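Local coordinates for hypothetical Thioesterase Protein SP_1851 (Streptococcus pneumoniae serotype 4, PDB 4XY5), which probably hydrolyses acyl thioesters as a hot dog-fold thioesterase of the PaaI type, at residues I12-N17 and G47-T52; T31-N36 and K83-L88. The protein carries 1 engineered substitution. One frame throughout, in Å; residues are numbered along the deposited sequence.

Contact 1. Residues I12-N17 and G47-T52; sequences ISAFEN and GGYLFT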
ATOM      1  N   ILE A  12      15.047 -18.064   3.556  1.00 13.72           N
ATOM      2  CA  ILE A  12      13.880 -18.051   2.692  1.00 15.06           C
ATOM      3  C   ILE A  12      14.386 -17.724   1.300  1.00 15.69           C
ATOM      4  O   ILE A  12      15.048 -16.711   1.110  1.00 14.23           O
ATOM      5  CB  ILE A  12      12.845 -17.012   3.166  1.00 12.60           C
ATOM      6  CG1 ILE A  12      12.358 -17.385   4.569  1.00 15.55           C
ATOM      7  CG2 ILE A  12      11.676 -16.907   2.190  1.00 12.61           C
ATOM      8  CD1 ILE A  12      12.283 -16.210   5.506  1.00 18.96           C
ATOM      9  N   SER A  13      14.118 -18.595   0.334  1.00 12.33           N
ATOM     10  CA  SER A  13      14.685 -18.431  -0.984  1.00 12.84           C
ATOM     11  C   SER A  13      13.589 -18.379  -2.050  1.00 11.82           C
ATOM     12  O   SER A  13      12.510 -18.924  -1.859  1.00 11.09           O
ATOM     13  CB  SER A  13      15.671 -19.573  -1.275  1.00 17.10           C
ATOM     14  OG  SER A  13      16.281 -19.384  -2.536  1.00 27.28           O
ATOM     15  N   ALA A  14      13.876 -17.714  -3.162  1.00 11.33           N
ATOM     16  CA  ALA A  14      12.917 -17.599  -4.265  1.00 12.17           C
ATOM     17  C   ALA A  14      13.623 -17.783  -5.594  1.00 11.70           C
ATOM     18  O   ALA A  14      14.725 -17.274  -5.776  1.00 17.39           O
ATOM     19  CB  ALA A  14      12.211 -16.237  -4.220  1.00 13.22           C
ATOM     20  N   PHE A  15      12.984 -18.502  -6.517  1.00 11.22           N
ATOM     21  CA  PHE A  15      13.547 -18.835  -7.834  1.00 12.24           C
ATOM     22  C   PHE A  15      14.708 -19.829  -7.805  1.00 14.28           C
ATOM     23  O   PHE A  15      15.680 -19.683  -8.551  1.00 14.00           O
ATOM     24  CB  PHE A  15      13.985 -17.575  -8.574  1.00 12.23           C
ATOM     25  CG  PHE A  15      12.840 -16.633  -8.884  1.00 11.27           C
ATOM     26  CD1 PHE A  15      11.990 -16.893  -9.950  1.00 14.78           C
ATOM     27  CD2 PHE A  15      12.610 -15.516  -8.095  1.00 10.97           C
ATOM     28  CE1 PHE A  15      10.931 -16.047 -10.240  1.00 15.63           C
ATOM     29  CE2 PHE A  15      11.554 -14.657  -8.376  1.00 12.39           C
ATOM     30  CZ  PHE A  15      10.713 -14.922  -9.447  1.00 11.47           C
ATOM     31  N   GLU A  16      14.588 -20.853  -6.973  1.00 14.59           N
ATOM     32  CA  GLU A  16      15.486 -22.000  -7.065  1.00 16.97           C
ATOM     33  C   GLU A  16      15.174 -22.790  -8.334  1.00 19.08           C
ATOM     34  O   GLU A  16      16.033 -23.494  -8.873  1.00 14.05           O
ATOM     35  CB  GLU A  16      15.364 -22.874  -5.820  1.00 20.83           C
ATOM     36  CG  GLU A  16      15.852 -22.156  -4.571  1.00 27.38           C
ATOM     37  CD  GLU A  16      16.085 -23.075  -3.391  1.00 31.20           C
ATOM     38  OE1 GLU A  16      16.754 -22.631  -2.434  1.00 34.29           O
ATOM     39  OE2 GLU A  16      15.596 -24.225  -3.408  1.00 33.72           O
ATOM     40  N   ASN A  17      13.938 -22.650  -8.805  1.00 18.35           N
ATOM     41  CA  ASN A  17      13.515 -23.158 -10.108  1.00 17.73           C
ATOM     42  C   ASN A  17      12.557 -22.138 -10.701  1.00 17.71           C
ATOM     43  O   ASN A  17      11.900 -21.425  -9.953  1.00 14.66           O
ATOM     44  CB  ASN A  17      12.824 -24.521  -9.995  1.00 17.67           C
ATOM     45  CG  ASN A  17      11.467 -24.440  -9.308  1.00 18.97           C
ATOM     46  OD1 ASN A  17      10.439 -24.138  -9.946  1.00 16.99           O
ATOM     47  ND2 ASN A  17      11.450 -24.708  -7.999  1.00 16.72           N
ATOM     48  N   GLY A  47       5.238 -15.145   2.953  1.00 10.91           N
ATOM     49  CA  GLY A  47       4.786 -13.910   2.329  1.00 12.03           C
ATOM     50  C   GLY A  47       5.912 -13.178   1.626  1.00 10.89           C
ATOM     51  O   GLY A  47       5.692 -12.488   0.634  1.00  9.93           O
ATOM     52  N   GLY A  48       7.127 -13.314   2.145  1.00  8.72           N
ATOM     53  CA  GLY A  48       8.286 -12.702   1.515  1.00  8.06           C
ATOM     54  C   GLY A  48       8.677 -13.404   0.226  1.00 10.83           C
ATOM     55  O   GLY A  48       9.095 -12.775  -0.744  1.00  9.80           O
ATOM     56  N   TYR A  49       8.566 -14.725   0.225  1.00  8.31           N
ATOM     57  CA  TYR A  49       8.772 -15.507  -0.989  1.00  8.88           C
ATOM     58  C   TYR A  49       7.798 -15.080  -2.074  1.00  8.45           C
ATOM     59  O   TYR A  49       8.202 -14.786  -3.204  1.00  9.92           O
ATOM     60  CB  TYR A  49       8.621 -17.007  -0.680  1.00  6.89           C
ATOM     61  CG  TYR A  49       8.338 -17.912  -1.867  1.00  9.57           C
ATOM     62  CD1 TYR A  49       9.366 -18.404  -2.661  1.00 11.57           C
ATOM     63  CD2 TYR A  49       7.033 -18.315  -2.155  1.00 11.23           C
ATOM     64  CE1 TYR A  49       9.095 -19.248  -3.741  1.00 11.71           C
ATOM     65  CE2 TYR A  49       6.758 -19.154  -3.219  1.00 10.57           C
ATOM     66  CZ  TYR A  49       7.788 -19.619  -4.004  1.00  9.62           C
ATOM     67  OH  TYR A  49       7.509 -20.453  -5.067  1.00 12.03           O
ATOM     68  N   LEU A  50       6.515 -15.012  -1.730  1.00  9.25           N
ATOM     69  CA  LEU A  50       5.500 -14.617  -2.704  1.00  8.15           C
ATOM     70  C   LEU A  50       5.763 -13.202  -3.212  1.00  7.93           C
ATOM     71  O   LEU A  50       5.658 -12.945  -4.396  1.00  8.07           O
ATOM     72  CB  LEU A  50       4.092 -14.694  -2.094  1.00  9.58           C
ATOM     73  CG  LEU A  50       3.615 -16.099  -1.703  1.00 10.35           C
ATOM     74  CD1 LEU A  50       2.273 -15.989  -0.974  1.00 11.21           C
ATOM     75  CD2 LEU A  50       3.483 -16.926  -2.954  1.00 10.04           C
ATOM     76  N   PHE A  51       6.111 -12.291  -2.311  1.00  7.58           N
ATOM     77  CA  PHE A  51       6.427 -10.927  -2.738  1.00  7.52           C
ATOM     78  C   PHE A  51       7.615 -10.921  -3.684  1.00  9.02           C
ATOM     79  O   PHE A  51       7.632 -10.197  -4.688  1.00  8.25           O
ATOM     80  CB  PHE A  51       6.726 -10.033  -1.538  1.00  8.75           C
ATOM     81  CG  PHE A  51       7.062  -8.609  -1.911  1.00  9.80           C
ATOM     82  CD1 PHE A  51       6.080  -7.635  -1.940  1.00 11.67           C
ATOM     83  CD2 PHE A  51       8.372  -8.250  -2.229  1.00  8.64           C
ATOM     84  CE1 PHE A  51       6.394  -6.321  -2.271  1.00 10.77           C
ATOM     85  CE2 PHE A  51       8.696  -6.961  -2.565  1.00  7.40           C
ATOM     86  CZ  PHE A  51       7.702  -5.978  -2.589  1.00  9.82           C
ATOM     87  N   THR A  52       8.636 -11.706  -3.358  1.00  8.08           N
ATOM     88  CA  THR A  52       9.832 -11.683  -4.171  1.00  7.60           C
ATOM     89  C   THR A  52       9.537 -12.213  -5.583  1.00  8.44           C
ATOM     90  O   THR A  52      10.060 -11.688  -6.565  1.00  8.50           O
ATOM     91  CB  THR A  52      10.977 -12.488  -3.498  1.00  8.20           C
ATOM     92  OG1 THR A  52      11.339 -11.838  -2.262  1.00  8.79           O
ATOM     93  CG2 THR A  52      12.216 -12.565  -4.406  1.00  8.79           C
TER
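A14 packs its methyl group between two side chains of the first turns of helix 47-64: its CB lies 3.7 Å from T52 CG2 and 3.9 Å from Y49 CD1. This is the tight centre of the contact. Y49 CG stands anti to its backbone N (chi1 160°), and the ring brings its CD1 edge to S13 O, which lies near the ring plane 3.3 Å from that atom. T52 keeps its methyl for A14, while its OG1 donates to G48 O at 2.9 Å and also makes a weak hydrogen bond with T52 OG1 of the second subunit. G48 O accepts from T52 N as well, and the two donors arrive from opposite faces of its plane. The ends are looser. I12 CG2 only grazes Y49 CB at 4.2 Å, and F15 offers its ring edge, CE2, to T52 O at 3.8 Å. Beyond F15 the chain turns outward at the exposed E16, whose carboxylate takes a weak bond from S13 OG. Residues 12-14 pair antiparallel with a strand of the second subunit, whose F9 meets F15 edge-to-face. Apolar contacts of I12 and A14, with two carbonyl oxygens beside ring edges, make this a van der Waals contact, the T52 hydroxyl being satisfied by G48 O.

Contact 2. Residues T31-N36 and K83-L88; sequences TTKVVN and KLDDVL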
ATOM      1  N   THR A  31       6.576 -19.234 -14.419  1.00 11.44           N
ATOM      2  CA  THR A  31       6.063 -20.259 -13.521  1.00 11.97           C
ATOM      3  C   THR A  31       7.173 -20.758 -12.586  1.00 14.35           C
ATOM      4  O   THR A  31       8.360 -20.645 -12.895  1.00 13.94           O
ATOM      5  CB  THR A  31       5.451 -21.445 -14.286  1.00 18.77           C
ATOM      6  OG1 THR A  31       6.464 -22.099 -15.056  1.00 17.72           O
ATOM      7  CG2 THR A  31       4.327 -20.962 -15.202  1.00 15.82           C
ATOM      8  N   THR A  32       6.779 -21.267 -11.426  1.00 12.04           N
ATOM      9  CA  THR A  32       7.749 -21.752 -10.452  1.00 13.10           C
ATOM     10  C   THR A  32       7.066 -22.739  -9.521  1.00 14.98           C
ATOM     11  O   THR A  32       5.862 -22.642  -9.277  1.00 13.47           O
ATOM     12  CB  THR A  32       8.383 -20.594  -9.631  1.00 13.74           C
ATOM     13  OG1 THR A  32       9.464 -21.104  -8.841  1.00 13.14           O
ATOM     14  CG2 THR A  32       7.364 -19.922  -8.707  1.00 13.97           C
ATOM     15  N   LYS A  33       7.830 -23.701  -9.013  1.00 15.18           N
ATOM     16  CA  LYS A  33       7.271 -24.695  -8.111  1.00 14.41           C
ATOM     17  C   LYS A  33       7.667 -24.395  -6.680  1.00 13.62           C
ATOM     18  O   LYS A  33       8.845 -24.186  -6.403  1.00 15.73           O
ATOM     19  CB  LYS A  33       7.741 -26.109  -8.474  1.00 16.73           C
ATOM     20  CG  LYS A  33       6.951 -27.181  -7.726  1.00 19.74           C
ATOM     21  CD  LYS A  33       7.406 -28.581  -8.090  1.00 26.54           C
ATOM     22  CE  LYS A  33       8.821 -28.824  -7.637  1.00 26.27           C
ATOM     23  NZ  LYS A  33       9.233 -30.229  -7.897  1.00 35.00           N
ATOM     24  N   VAL A  34       6.678 -24.390  -5.786  1.00 14.70           N
ATOM     25  CA  VAL A  34       6.908 -24.134  -4.367  1.00 14.72           C
ATOM     26  C   VAL A  34       7.697 -25.300  -3.763  1.00 16.36           C
ATOM     27  O   VAL A  34       7.332 -26.465  -3.934  1.00 15.19           O
ATOM     28  CB  VAL A  34       5.582 -23.936  -3.610  1.00 13.73           C
ATOM     29  CG1 VAL A  34       5.829 -23.600  -2.149  1.00 12.77           C
ATOM     30  CG2 VAL A  34       4.754 -22.832  -4.266  1.00 12.88           C
ATOM     31  N   VAL A  35       8.795 -24.980  -3.085  1.00 15.55           N
ATOM     32  CA  VAL A  35       9.654 -25.999  -2.495  1.00 14.70           C
ATOM     33  C   VAL A  35       9.860 -25.680  -1.017  1.00 17.84           C
ATOM     34  O   VAL A  35       9.302 -24.695  -0.505  1.00 14.14           O
ATOM     35  CB  VAL A  35      11.010 -26.105  -3.238  1.00 15.03           C
ATOM     36  CG1 VAL A  35      10.801 -26.713  -4.622  1.00 19.59           C
ATOM     37  CG2 VAL A  35      11.684 -24.745  -3.355  1.00 17.40           C
ATOM     38  N   ASN A  36      10.626 -26.501  -0.309  1.00 14.20           N
ATOM     39  CA  ASN A  36      10.741 -26.303   1.137  1.00 16.15           C
ATOM     40  C   ASN A  36      11.309 -24.941   1.514  1.00 14.99           C
ATOM     41  O   ASN A  36      10.905 -24.353   2.515  1.00 16.88           O
ATOM     42  CB  ASN A  36      11.608 -27.400   1.782  1.00 20.58           C
ATOM     43  CG  ASN A  36      11.581 -27.336   3.308  1.00 23.72           C
ATOM     44  OD1 ASN A  36      10.572 -27.673   3.933  1.00 33.04           O
ATOM     45  ND2 ASN A  36      12.677 -26.900   3.910  1.00 24.67           N
ATOM     46  N   LYS A  83       1.117 -23.683  -1.271  1.00 19.23           N
ATOM     47  CA  LYS A  83       1.516 -24.904  -0.563  1.00 21.26           C
ATOM     48  C   LYS A  83       2.680 -25.603  -1.255  1.00 19.37           C
ATOM     49  O   LYS A  83       2.918 -25.391  -2.439  1.00 17.03           O
ATOM     50  CB  LYS A  83       0.334 -25.872  -0.458  1.00 23.44           C
ATOM     51  CG  LYS A  83      -0.960 -25.248   0.036  1.00 24.76           C
ATOM     52  CD  LYS A  83      -0.903 -24.876   1.509  1.00 25.48           C
ATOM     53  CE  LYS A  83      -0.557 -26.077   2.374  1.00 31.94           C
ATOM     54  NZ  LYS A  83      -0.445 -25.713   3.819  1.00 37.76           N
ATOM     55  N   LEU A  84       3.399 -26.445  -0.515  1.00 16.38           N
ATOM     56  CA  LEU A  84       4.457 -27.253  -1.111  1.00 19.63           C
ATOM     57  C   LEU A  84       3.960 -27.959  -2.382  1.00 19.07           C
ATOM     58  O   LEU A  84       2.856 -28.498  -2.397  1.00 24.85           O
ATOM     59  CB  LEU A  84       4.980 -28.276  -0.096  1.00 23.11           C
ATOM     60  CG  LEU A  84       6.174 -29.117  -0.564  1.00 21.87           C
ATOM     61  CD1 LEU A  84       7.403 -28.239  -0.769  1.00 17.48           C
ATOM     62  CD2 LEU A  84       6.466 -30.251   0.406  1.00 26.14           C
ATOM     63  N   ASP A  85       4.766 -27.878  -3.440  1.00 17.38           N
ATOM     64  CA  ASP A  85       4.530 -28.517  -4.740  1.00 22.33           C
ATOM     65  C   ASP A  85       3.486 -27.803  -5.614  1.00 21.17           C
ATOM     66  O   ASP A  85       3.255 -28.228  -6.747  1.00 21.35           O
ATOM     67  CB  ASP A  85       4.139 -29.999  -4.569  1.00 22.80           C
ATOM     68  CG  ASP A  85       5.324 -30.883  -4.153  1.00 26.85           C
ATOM     69  OD1 ASP A  85       5.150 -31.730  -3.250  1.00 36.04           O
ATOM     70  OD2 ASP A  85       6.423 -30.752  -4.734  1.00 26.64           O
ATOM     71  N   ASP A  86       2.873 -26.725  -5.116  1.00 18.69           N
ATOM     72  CA  ASP A  86       2.056 -25.878  -5.986  1.00 19.50           C
ATOM     73  C   ASP A  86       2.911 -25.405  -7.146  1.00 19.55           C
ATOM     74  O   ASP A  86       4.098 -25.141  -6.976  1.00 17.78           O
ATOM     75  CB  ASP A  86       1.498 -24.646  -5.252  1.00 18.81           C
ATOM     76  CG  ASP A  86       0.266 -24.946  -4.419  1.00 23.23           C
ATOM     77  OD1 ASP A  86      -0.265 -26.077  -4.490  1.00 26.77           O
ATOM     78  OD2 ASP A  86      -0.181 -24.023  -3.695  1.00 21.51           O
ATOM     79  N   VAL A  87       2.316 -25.298  -8.329  1.00 18.57           N
ATOM     80  CA  VAL A  87       2.956 -24.573  -9.409  1.00 14.23           C
ATOM     81  C   VAL A  87       2.291 -23.205  -9.456  1.00 17.96           C
ATOM     82  O   VAL A  87       1.070 -23.109  -9.591  1.00 15.85           O
ATOM     83  CB  VAL A  87       2.823 -25.293 -10.756  1.00 19.50           C
ATOM     84  CG1 VAL A  87       3.393 -24.426 -11.888  1.00 15.37           C
ATOM     85  CG2 VAL A  87       3.528 -26.632 -10.684  1.00 20.78           C
ATOM     86  N   LEU A  88       3.098 -22.163  -9.280  1.00 13.85           N
ATOM     87  CA  LEU A  88       2.594 -20.796  -9.256  1.00 14.32           C
ATOM     88  C   LEU A  88       2.863 -20.115 -10.579  1.00 12.80           C
ATOM     89  O   LEU A  88       3.989 -20.126 -11.077  1.00 13.62           O
ATOM     90  CB  LEU A  88       3.248 -20.004  -8.120  1.00 12.38           C
ATOM     91  CG  LEU A  88       3.068 -20.593  -6.729  1.00 15.97           C
ATOM     92  CD1 LEU A  88       3.681 -19.678  -5.662  1.00 11.66           C
ATOM     93  CD2 LEU A  88       1.599 -20.848  -6.461  1.00 11.82           C
TER
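K83 O lies against the V34 side chain, 3.3 Å from V34 CB, while K83 N donates to D86 OD2 from well above the carboxylate plane. The K83 ammonium group reaches away to N44. L84 follows, with CG anti to the backbone N (chi1 -175°), and its CD1 branch lies 3.6 Å from V35 C on the exposed side. D85 N then donates to V34 O at 3.0 Å, approaching from above the carbonyl plane, and the D85 carboxylate runs beside the K33 side chain, OD2 staying 4.3 Å from NZ, too far apart for a salt bridge. Residues 83-86 form a type II beta turn that leads into strand 87-97, which pairs antiparallel with strand 27-33 within the curved sheet of the hot dog fold. D86 O takes a nearly straight bond from V34 N (168° at the hydrogen), and D86 OD1 is held by Q111. V87 and K33 make a non-hydrogen-bonded pair on the more exposed face of the sheet. L88 and T32, on the buried face, are the hydrogen-bonded pair: L88 N donates to T32 O at 2.8 Å, and T32 N to L88 O. L88 also crosses the V34 side chain obliquely, CD1 lying 3.6 Å from V34 CG2, with L53 of helix 47-64 also touching L88.

From the N terminus, residues 12-17 come first, and contact 1 closes the loop that ends at the start of helix 47-64. Residues 31-36 fall inside that loop, yet their partners, 83-88, lie beyond the helix, so contact 2 crosses contact 1 rather than nesting within it. Their centres are about 10 Å apart, and the two touch directly. N17 takes T32 OG1 at its carbonyl oxygen and K33 N at its OD1, probably by hydrogen bonds, while Y49 OH packs against T32 CG2 and V34 CG2. Together they tie the short N-terminal strand and the helix of the hot dog fold to one end of the strands 27-33 and 87-97.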